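PDB 6QVF: prepilin-like protein from Thermus thermophilus, which is a type IV pilin-like protein linked to natural competence and probably acts in DNA uptake, perhaps as a DNA receptor at the pilus tip. Local coordinates for residues Y59-Y64 with A83-G88; F98-A103 with T125-P130; W104-E109 with G116-V121. All blocks are in the same frame, centred on the assembly; numbering follows the deposited sequence.

Contact 1: Y59-Y64 with A83-G88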
loop_
_atom_site.group_PDB
_atom_site.type_symbol
_atom_site.label_atom_id
_atom_site.label_comp_id
_atom_site.label_asym_id
_atom_site.label_seq_id
_atom_site.Cartn_x
_atom_site.Cartn_y
_atom_site.Cartn_z
ATOM N N TYR B 59 6.070 18.856 -8.153
ATOM C CA TYR B 59 4.674 18.485 -8.318
ATOM C C TYR B 59 4.129 17.844 -7.032
ATOM O O TYR B 59 2.913 17.774 -6.867
ATOM C CB TYR B 59 4.484 17.564 -9.522
ATOM C CG TYR B 59 4.449 18.277 -10.848
ATOM C CD1 TYR B 59 5.573 18.923 -11.337
ATOM C CD2 TYR B 59 3.275 18.422 -11.553
ATOM C CE1 TYR B 59 5.552 19.594 -12.553
ATOM C CE2 TYR B 59 3.240 19.064 -12.784
ATOM C CZ TYR B 59 4.375 19.693 -13.268
ATOM O OH TYR B 59 4.349 20.376 -14.458
ATOM N N PHE B 60 5.015 17.313 -6.195
ATOM C CA PHE B 60 4.600 16.757 -4.904
ATOM C C PHE B 60 3.645 17.739 -4.210
ATOM O O PHE B 60 2.615 17.355 -3.631
ATOM C CB PHE B 60 5.815 16.438 -4.042
ATOM C CG PHE B 60 5.454 15.878 -2.700
ATOM C CD1 PHE B 60 5.075 16.716 -1.657
ATOM C CD2 PHE B 60 5.425 14.509 -2.521
ATOM C CE1 PHE B 60 4.680 16.177 -0.437
ATOM C CE2 PHE B 60 5.084 13.986 -1.274
ATOM C CZ PHE B 60 4.705 14.815 -0.257
ATOM N N VAL B 61 4.021 19.017 -4.219
ATOM C CA VAL B 61 3.217 20.049 -3.538
ATOM C C VAL B 61 1.824 20.144 -4.150
ATOM O O VAL B 61 0.817 20.212 -3.430
ATOM C CB VAL B 61 3.936 21.407 -3.583
ATOM C CG1 VAL B 61 3.125 22.523 -2.935
ATOM C CG2 VAL B 61 5.317 21.318 -2.965
ATOM N N ASP B 62 1.752 20.181 -5.481
ATOM C CA ASP B 62 0.501 20.283 -6.179
ATOM C C ASP B 62 -0.400 19.094 -5.843
ATOM O O ASP B 62 -1.569 19.274 -5.501
ATOM C CB ASP B 62 0.702 20.415 -7.683
ATOM C CG ASP B 62 1.573 21.623 -7.970
ATOM O OD1 ASP B 62 1.037 22.741 -7.916
ATOM O OD2 ASP B 62 2.801 21.429 -8.150
ATOM N N TYR B 63 0.149 17.891 -5.906
ATOM C CA TYR B 63 -0.699 16.717 -5.638
ATOM C C TYR B 63 -1.100 16.676 -4.158
ATOM O O TYR B 63 -2.262 16.336 -3.841
ATOM C CB TYR B 63 0.002 15.421 -6.045
ATOM C CG TYR B 63 -0.039 15.194 -7.538
ATOM C CD1 TYR B 63 -1.207 14.789 -8.155
ATOM C CD2 TYR B 63 1.094 15.347 -8.328
ATOM C CE1 TYR B 63 -1.278 14.622 -9.522
ATOM C CE2 TYR B 63 1.041 15.156 -9.692
ATOM C CZ TYR B 63 -0.140 14.782 -10.291
ATOM O OH TYR B 63 -0.167 14.590 -11.641
ATOM N N TYR B 64 -0.155 16.942 -3.251
ATOM C CA TYR B 64 -0.412 16.882 -1.812
ATOM C C TYR B 64 -1.565 17.817 -1.426
ATOM O O TYR B 64 -2.474 17.389 -0.716
ATOM C CB TYR B 64 0.839 17.211 -0.995
ATOM C CG TYR B 64 0.595 17.137 0.491
ATOM C CD1 TYR B 64 0.543 15.930 1.160
ATOM C CD2 TYR B 64 0.310 18.280 1.227
ATOM C CE1 TYR B 64 0.241 15.847 2.510
ATOM C CE2 TYR B 64 0.005 18.198 2.576
ATOM C CZ TYR B 64 -0.037 16.987 3.224
ATOM O OH TYR B 64 -0.413 16.912 4.544
ATOM N N ALA B 83 -4.510 29.325 -5.361
ATOM C CA ALA B 83 -4.317 29.859 -6.713
ATOM C C ALA B 83 -2.916 29.520 -7.247
ATOM O O ALA B 83 -2.669 29.584 -8.426
ATOM C CB ALA B 83 -4.556 31.346 -6.735
ATOM N N ASN B 84 -2.001 29.154 -6.357
ATOM C CA ASN B 84 -0.616 28.848 -6.724
ATOM C C ASN B 84 -0.372 27.338 -6.695
ATOM O O ASN B 84 0.759 26.886 -6.610
ATOM C CB ASN B 84 0.364 29.567 -5.800
ATOM C CG ASN B 84 0.252 31.075 -5.919
ATOM O OD1 ASN B 84 -0.105 31.575 -6.989
ATOM N ND2 ASN B 84 0.508 31.787 -4.825
ATOM N N LEU B 85 -1.450 26.559 -6.786
ATOM C CA LEU B 85 -1.400 25.116 -7.085
ATOM C C LEU B 85 -1.784 24.892 -8.557
ATOM O O LEU B 85 -2.705 25.529 -9.119
ATOM C CB LEU B 85 -2.335 24.365 -6.140
ATOM C CG LEU B 85 -2.138 24.556 -4.650
ATOM C CD1 LEU B 85 -3.308 23.930 -3.931
ATOM C CD2 LEU B 85 -0.823 23.955 -4.178
ATOM N N ARG B 86 -1.062 23.983 -9.210
ATOM C CA ARG B 86 -1.225 23.777 -10.620
ATOM C C ARG B 86 -2.643 23.309 -10.936
ATOM O O ARG B 86 -3.172 22.409 -10.296
ATOM C CB ARG B 86 -0.233 22.727 -11.116
ATOM C CG ARG B 86 1.160 23.270 -11.339
ATOM C CD ARG B 86 2.102 22.185 -11.787
ATOM N NE ARG B 86 3.390 22.794 -12.157
ATOM C CZ ARG B 86 4.457 22.916 -11.373
ATOM N NH1 ARG B 86 4.442 22.492 -10.112
ATOM N NH2 ARG B 86 5.549 23.480 -11.865
ATOM N N PRO B 87 -3.301 23.917 -11.953
ATOM C CA PRO B 87 -4.654 23.532 -12.341
ATOM C C PRO B 87 -4.569 22.293 -13.233
ATOM O O PRO B 87 -3.534 21.994 -13.772
ATOM C CB PRO B 87 -5.128 24.788 -13.094
ATOM C CG PRO B 87 -3.873 25.242 -13.808
ATOM C CD PRO B 87 -2.781 25.032 -12.774
ATOM N N GLY B 88 -5.654 21.537 -13.363
ATOM C CA GLY B 88 -5.652 20.505 -14.385
ATOM C C GLY B 88 -4.823 19.268 -14.043
ATOM O O GLY B 88 -4.456 18.521 -14.926
#
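In this type IV pilin fold, the loop residues 83-88 run past the short helix 59-66 and are held there by a cation-pi stack and a salt bridge. R86 supplies both. Its chain is extended from CG to NE and crosses the Y59 side chain at about a right angle. The guanidinium lies flat over one face of the Y59 ring, with planes 12° apart and R86 CZ 4.0 Å from the ring centroid. It sits toward the ring rim, so that R86 NE is 3.4 Å from Y59 CZ. The phenol end of Y59 is hydrogen-bonded elsewhere, to E33.

D62 meets the same arginine at the guanidinium edge. The carboxylate is turned 73° to the guanidinium plane, and R86 NH1 approaches D62 OD2 at 2.8 Å from above the carboxylate plane. NH1 also bonds S57. The other carboxylate oxygen takes the backbone: R86 N donates to D62 OD1 in a nearly straight bond of 167°. R78 forms a second salt bridge to the carboxylate, at D62 OD1; two arginines would probably favour the ionised acid. One residue earlier in the loop the contact turns apolar: L85 CD2 lies 4.4 Å from V61 CG1.

Contact 2: F98-A103 with T125-P130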
loop_
_atom_site.group_PDB
_atom_site.type_symbol
_atom_site.label_atom_id
_atom_site.label_comp_id
_atom_site.label_asym_id
_atom_site.label_seq_id
_atom_site.Cartn_x
_atom_site.Cartn_y
_atom_site.Cartn_z
ATOM N N PHE B 98 -4.330 -3.435 -21.527
ATOM C CA PHE B 98 -4.600 -4.741 -22.188
ATOM C C PHE B 98 -5.921 -5.336 -21.684
ATOM O O PHE B 98 -5.985 -6.518 -21.305
ATOM C CB PHE B 98 -3.435 -5.705 -21.948
ATOM C CG PHE B 98 -2.118 -5.217 -22.500
ATOM C CD1 PHE B 98 -2.004 -4.888 -23.845
ATOM C CD2 PHE B 98 -1.012 -5.031 -21.677
ATOM C CE1 PHE B 98 -0.799 -4.440 -24.361
ATOM C CE2 PHE B 98 0.190 -4.570 -22.202
ATOM C CZ PHE B 98 0.291 -4.268 -23.541
ATOM N N GLY B 99 -6.963 -4.502 -21.686
ATOM C CA GLY B 99 -8.308 -4.895 -21.372
ATOM C C GLY B 99 -8.564 -5.023 -19.889
ATOM O O GLY B 99 -9.641 -5.450 -19.523
ATOM N N ILE B 100 -7.594 -4.614 -19.052
ATOM C CA ILE B 100 -7.735 -4.710 -17.610
ATOM C C ILE B 100 -7.901 -3.306 -17.048
ATOM O O ILE B 100 -6.983 -2.499 -17.107
ATOM C CB ILE B 100 -6.543 -5.423 -16.961
ATOM C CG1 ILE B 100 -6.342 -6.835 -17.511
ATOM C CG2 ILE B 100 -6.709 -5.432 -15.438
ATOM C CD1 ILE B 100 -4.956 -7.378 -17.260
ATOM N N PRO B 101 -9.086 -2.974 -16.506
ATOM C CA PRO B 101 -9.287 -1.681 -15.862
ATOM C C PRO B 101 -8.470 -1.609 -14.566
ATOM O O PRO B 101 -8.560 -2.496 -13.737
ATOM C CB PRO B 101 -10.782 -1.614 -15.533
ATOM C CG PRO B 101 -11.375 -2.952 -15.935
ATOM C CD PRO B 101 -10.248 -3.858 -16.377
ATOM N N VAL B 102 -7.767 -0.483 -14.378
ATOM C CA VAL B 102 -7.039 -0.210 -13.198
ATOM C C VAL B 102 -7.536 1.113 -12.617
ATOM O O VAL B 102 -7.267 2.182 -13.184
ATOM C CB VAL B 102 -5.529 -0.125 -13.487
ATOM C CG1 VAL B 102 -4.766 0.016 -12.190
ATOM C CG2 VAL B 102 -5.035 -1.354 -14.280
ATOM N N ALA B 103 -8.220 1.047 -11.465
ATOM C CA ALA B 103 -8.584 2.250 -10.700
ATOM C C ALA B 103 -7.319 2.769 -10.041
ATOM O O ALA B 103 -6.486 1.984 -9.565
ATOM C CB ALA B 103 -9.611 1.930 -9.673
ATOM N N THR B 125 -8.701 -4.846 -11.826
ATOM C CA THR B 125 -9.755 -5.866 -11.746
ATOM C C THR B 125 -9.822 -6.555 -13.106
ATOM O O THR B 125 -10.301 -5.958 -14.091
ATOM C CB THR B 125 -11.120 -5.252 -11.423
ATOM O OG1 THR B 125 -11.113 -4.626 -10.138
ATOM C CG2 THR B 125 -12.216 -6.291 -11.470
ATOM N N HIS B 126 -9.275 -7.767 -13.175
ATOM C CA HIS B 126 -9.290 -8.546 -14.416
ATOM C C HIS B 126 -10.726 -8.889 -14.751
ATOM O O HIS B 126 -11.502 -9.244 -13.866
ATOM C CB HIS B 126 -8.477 -9.830 -14.287
ATOM C CG HIS B 126 -8.063 -10.385 -15.599
ATOM N ND1 HIS B 126 -8.936 -11.085 -16.434
ATOM C CD2 HIS B 126 -6.866 -10.337 -16.224
ATOM C CE1 HIS B 126 -8.271 -11.430 -17.511
ATOM N NE2 HIS B 126 -6.994 -11.013 -17.407
ATOM N N PRO B 127 -11.120 -8.757 -16.036
ATOM C CA PRO B 127 -12.473 -9.117 -16.449
ATOM C C PRO B 127 -12.835 -10.574 -16.126
ATOM O O PRO B 127 -14.009 -10.887 -15.965
ATOM C CB PRO B 127 -12.481 -8.893 -17.966
ATOM C CG PRO B 127 -11.305 -7.987 -18.240
ATOM C CD PRO B 127 -10.312 -8.170 -17.115
ATOM N N ARG B 128 -11.836 -11.454 -16.017
ATOM C CA ARG B 128 -12.112 -12.844 -15.706
ATOM C C ARG B 128 -12.040 -13.127 -14.197
ATOM O O ARG B 128 -12.108 -14.286 -13.808
ATOM C CB ARG B 128 -11.125 -13.708 -16.486
ATOM C CG ARG B 128 -11.277 -13.601 -18.001
ATOM C CD ARG B 128 -12.625 -14.117 -18.466
ATOM N NE ARG B 128 -12.659 -15.554 -18.298
ATOM C CZ ARG B 128 -12.006 -16.388 -19.083
ATOM N NH1 ARG B 128 -11.249 -15.930 -20.069
ATOM N NH2 ARG B 128 -12.125 -17.681 -18.885
ATOM N N GLY B 129 -11.832 -12.090 -13.363
ATOM C CA GLY B 129 -12.002 -12.250 -11.911
ATOM C C GLY B 129 -10.882 -11.640 -11.066
ATOM O O GLY B 129 -11.162 -10.852 -10.152
ATOM N N PRO B 130 -9.619 -12.088 -11.228
ATOM C CA PRO B 130 -8.549 -11.679 -10.305
ATOM C C PRO B 130 -8.376 -10.170 -10.152
ATOM O O PRO B 130 -8.351 -9.411 -11.141
ATOM C CB PRO B 130 -7.290 -12.346 -10.854
ATOM C CG PRO B 130 -7.836 -13.559 -11.611
ATOM C CD PRO B 130 -9.159 -13.100 -12.194
#
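One backbone hydrogen bond joins the two segments. T125 N donates to P101 O at 3.0 Å, nearly along the C=O axis. It belongs to the antiparallel pairing of strands 100-108 and 117-125, where strand 100-108 begins and strand 117-125 ends. P101 has no N-H to give back. Its ring instead sets CD 3.1 Å from T125 O.

The turn has its own polar bonds. H126 to G129 form a type I beta turn, with G129 N bonded to H126 O. The imidazole of H126 adds a side-chain bond: ND1 accepts from R128 N at 3.0 Å, with the donor in the ring plane. This fixes the ring rotation, and H126 N bonds to P130 O across the base of the loop.

The remaining contacts are van der Waals contacts, mostly apolar. I100 CG1 is anti to the carbonyl carbon (chi1 -58°), and the chain ends with CD1 3.7 Å from H126 CD2. The two side chains cross obliquely. I100 CG1 also lies 4.2 Å from P127 CD. The H126 ring also meets F10 of the long helix 2-30. Separately, P127 CG comes to 3.3 Å from the carbonyl oxygen G99 O.

Because ND1 accepts a hydrogen bond from R128 N, the neutral ring would probably carry its hydrogen on NE2, and protonation of ND1 would probably be disfavoured.

Contact 3: W104-E109 with G116-V121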
loop_
_atom_site.group_PDB
_atom_site.type_symbol
_atom_site.label_atom_id
_atom_site.label_comp_id
_atom_site.label_asym_id
_atom_site.label_seq_id
_atom_site.Cartn_x
_atom_site.Cartn_y
_atom_site.Cartn_z
ATOM N N TRP B 104 -7.152 4.090 -10.019
ATOM C CA TRP B 104 -5.955 4.678 -9.433
ATOM C C TRP B 104 -6.330 5.970 -8.721
ATOM O O TRP B 104 -7.291 6.639 -9.086
ATOM C CB TRP B 104 -4.856 4.934 -10.481
ATOM C CG TRP B 104 -5.249 5.934 -11.526
ATOM C CD1 TRP B 104 -5.779 5.668 -12.746
ATOM C CD2 TRP B 104 -5.065 7.362 -11.472
ATOM N NE1 TRP B 104 -5.996 6.823 -13.440
ATOM C CE2 TRP B 104 -5.561 7.888 -12.694
ATOM C CE3 TRP B 104 -4.534 8.251 -10.534
ATOM C CZ2 TRP B 104 -5.541 9.256 -12.977
ATOM C CZ3 TRP B 104 -4.550 9.609 -10.807
ATOM C CH2 TRP B 104 -5.052 10.091 -12.015
ATOM N N ASP B 105 -5.588 6.248 -7.649
ATOM C CA ASP B 105 -5.871 7.424 -6.831
ATOM C C ASP B 105 -4.571 7.926 -6.208
ATOM O O ASP B 105 -3.808 7.141 -5.622
ATOM C CB ASP B 105 -6.842 7.040 -5.705
ATOM C CG ASP B 105 -7.206 8.182 -4.786
ATOM O OD1 ASP B 105 -6.414 8.504 -3.912
ATOM O OD2 ASP B 105 -8.327 8.729 -4.960
ATOM N N ILE B 106 -4.358 9.235 -6.316
ATOM C CA ILE B 106 -3.302 9.976 -5.641
ATOM C C ILE B 106 -3.950 10.874 -4.602
ATOM O O ILE B 106 -4.907 11.605 -4.937
ATOM C CB ILE B 106 -2.543 10.859 -6.640
ATOM C CG1 ILE B 106 -1.932 10.076 -7.799
ATOM C CG2 ILE B 106 -1.511 11.691 -5.930
ATOM C CD1 ILE B 106 -1.360 10.944 -8.920
ATOM N N ARG B 107 -3.453 10.838 -3.371
ATOM C CA ARG B 107 -3.937 11.821 -2.380
ATOM C C ARG B 107 -2.908 12.153 -1.310
ATOM O O ARG B 107 -2.068 11.324 -0.930
ATOM C CB ARG B 107 -5.240 11.343 -1.732
ATOM C CG ARG B 107 -5.154 10.014 -1.014
ATOM C CD ARG B 107 -6.509 9.661 -0.423
ATOM N NE ARG B 107 -7.485 9.484 -1.476
ATOM C CZ ARG B 107 -8.805 9.694 -1.345
ATOM N NH1 ARG B 107 -9.336 10.011 -0.167
ATOM N NH2 ARG B 107 -9.590 9.558 -2.405
ATOM N N GLY B 108 -2.941 13.418 -0.858
ATOM C CA GLY B 108 -2.242 13.773 0.303
ATOM C C GLY B 108 -2.896 13.189 1.542
ATOM O O GLY B 108 -4.105 13.048 1.611
ATOM N N GLU B 109 -2.081 12.824 2.507
ATOM C CA GLU B 109 -2.595 12.436 3.798
ATOM C C GLU B 109 -2.754 13.641 4.727
ATOM O O GLU B 109 -2.270 14.766 4.453
ATOM C CB GLU B 109 -1.667 11.404 4.373
ATOM C CG GLU B 109 -1.734 10.136 3.573
ATOM C CD GLU B 109 -1.507 8.916 4.428
ATOM O OE1 GLU B 109 -0.685 9.041 5.345
ATOM O OE2 GLU B 109 -2.172 7.873 4.179
ATOM N N GLY B 116 3.227 15.933 4.792
ATOM C CA GLY B 116 4.236 15.658 3.774
ATOM C C GLY B 116 4.254 14.220 3.257
ATOM O O GLY B 116 5.319 13.712 2.825
ATOM N N VAL B 117 3.085 13.576 3.271
ATOM C CA VAL B 117 2.925 12.238 2.751
ATOM C C VAL B 117 1.855 12.232 1.658
ATOM O O VAL B 117 0.713 12.734 1.835
ATOM C CB VAL B 117 2.570 11.241 3.871
ATOM C CG1 VAL B 117 2.375 9.832 3.305
ATOM C CG2 VAL B 117 3.579 11.275 4.991
ATOM N N VAL B 118 2.193 11.564 0.530
ATOM C CA VAL B 118 1.246 11.288 -0.511
ATOM C C VAL B 118 1.175 9.778 -0.717
ATOM O O VAL B 118 2.206 9.137 -0.753
ATOM C CB VAL B 118 1.616 11.996 -1.825
ATOM C CG1 VAL B 118 0.830 11.452 -2.997
ATOM C CG2 VAL B 118 1.462 13.510 -1.697
ATOM N N THR B 119 -0.038 9.231 -0.812
ATOM C CA THR B 119 -0.240 7.837 -1.190
ATOM C C THR B 119 -0.760 7.734 -2.626
ATOM O O THR B 119 -1.558 8.577 -3.135
ATOM C CB THR B 119 -1.145 7.102 -0.205
ATOM O OG1 THR B 119 -2.410 7.747 -0.259
ATOM C CG2 THR B 119 -0.617 7.123 1.212
ATOM N N VAL B 120 -0.316 6.649 -3.279
ATOM C CA VAL B 120 -0.767 6.274 -4.588
ATOM C C VAL B 120 -1.264 4.825 -4.469
ATOM O O VAL B 120 -0.529 3.939 -4.011
ATOM C CB VAL B 120 0.328 6.399 -5.665
ATOM C CG1 VAL B 120 -0.225 6.116 -7.062
ATOM C CG2 VAL B 120 1.044 7.745 -5.581
ATOM N N VAL B 121 -2.535 4.613 -4.787
ATOM C CA VAL B 121 -3.176 3.314 -4.641
ATOM C C VAL B 121 -3.849 2.937 -5.938
ATOM O O VAL B 121 -4.591 3.743 -6.484
ATOM C CB VAL B 121 -4.135 3.313 -3.447
ATOM C CG1 VAL B 121 -4.782 1.961 -3.248
ATOM C CG2 VAL B 121 -3.387 3.731 -2.209
HETATM O O HOH W 1 -4.042 7.053 -2.548
HETATM O O HOH W 2 -3.844 7.738 2.172
#
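The guanidinium of R107 has the D105 carboxylate at its edge, in plane. The grip is side-on: R107 NE donates to D105 OD1 at 2.8 Å and NH2 to OD2 at 3.0 Å. Both oxygens are met from above the carboxylate plane. This salt bridge lies along one strand of an antiparallel beta hairpin, on the face that also carries T119 and V121.

The backbones pair D105 with V121 and R107 with T119, two bonds to each pair. E109 N adds a bond of 2.9 Å to V117 O. T119 OG1 sits between the backbone N and the carbonyl carbon (chi1 63°). It binds two waters, one shared with D105 O and one that donates to E109 OE2 at 2.6 Å. E109 OE2 also lies 3.4 Å from T119 CG2. An alanine at E109 would probably lose the water link to T119 and the side-chain cover over V117 and T119.

On the other face I106 CG2 meets V118 CG1 at 3.8 Å. There I106 and V120 pack against helix 2-30, and V118 against helix 59-66. Strands 92-97 and 131-139 flank the pair in the sheet.

Contacts 2 and 3 share strand 100-108; contact 3 pairs it with strand 117-125, and contact 2 with the end of that strand and the turn after it. Contact 3, nested in the loop closed by contact 2, is partly buried, its centre about 4 Å from the centre of the chain, with regular strand pairing and an apolar face under the helices. Contact 2 is at the surface, where the pairing gives way to prolines and a turn. Contact 1 is partly buried, but it joins a helix to a loop, mainly through charge and stacking. It touches contact 3: Y64 OH makes a probable, weak hydrogen bond to E109 O. Contacts 1 and 2 do not touch.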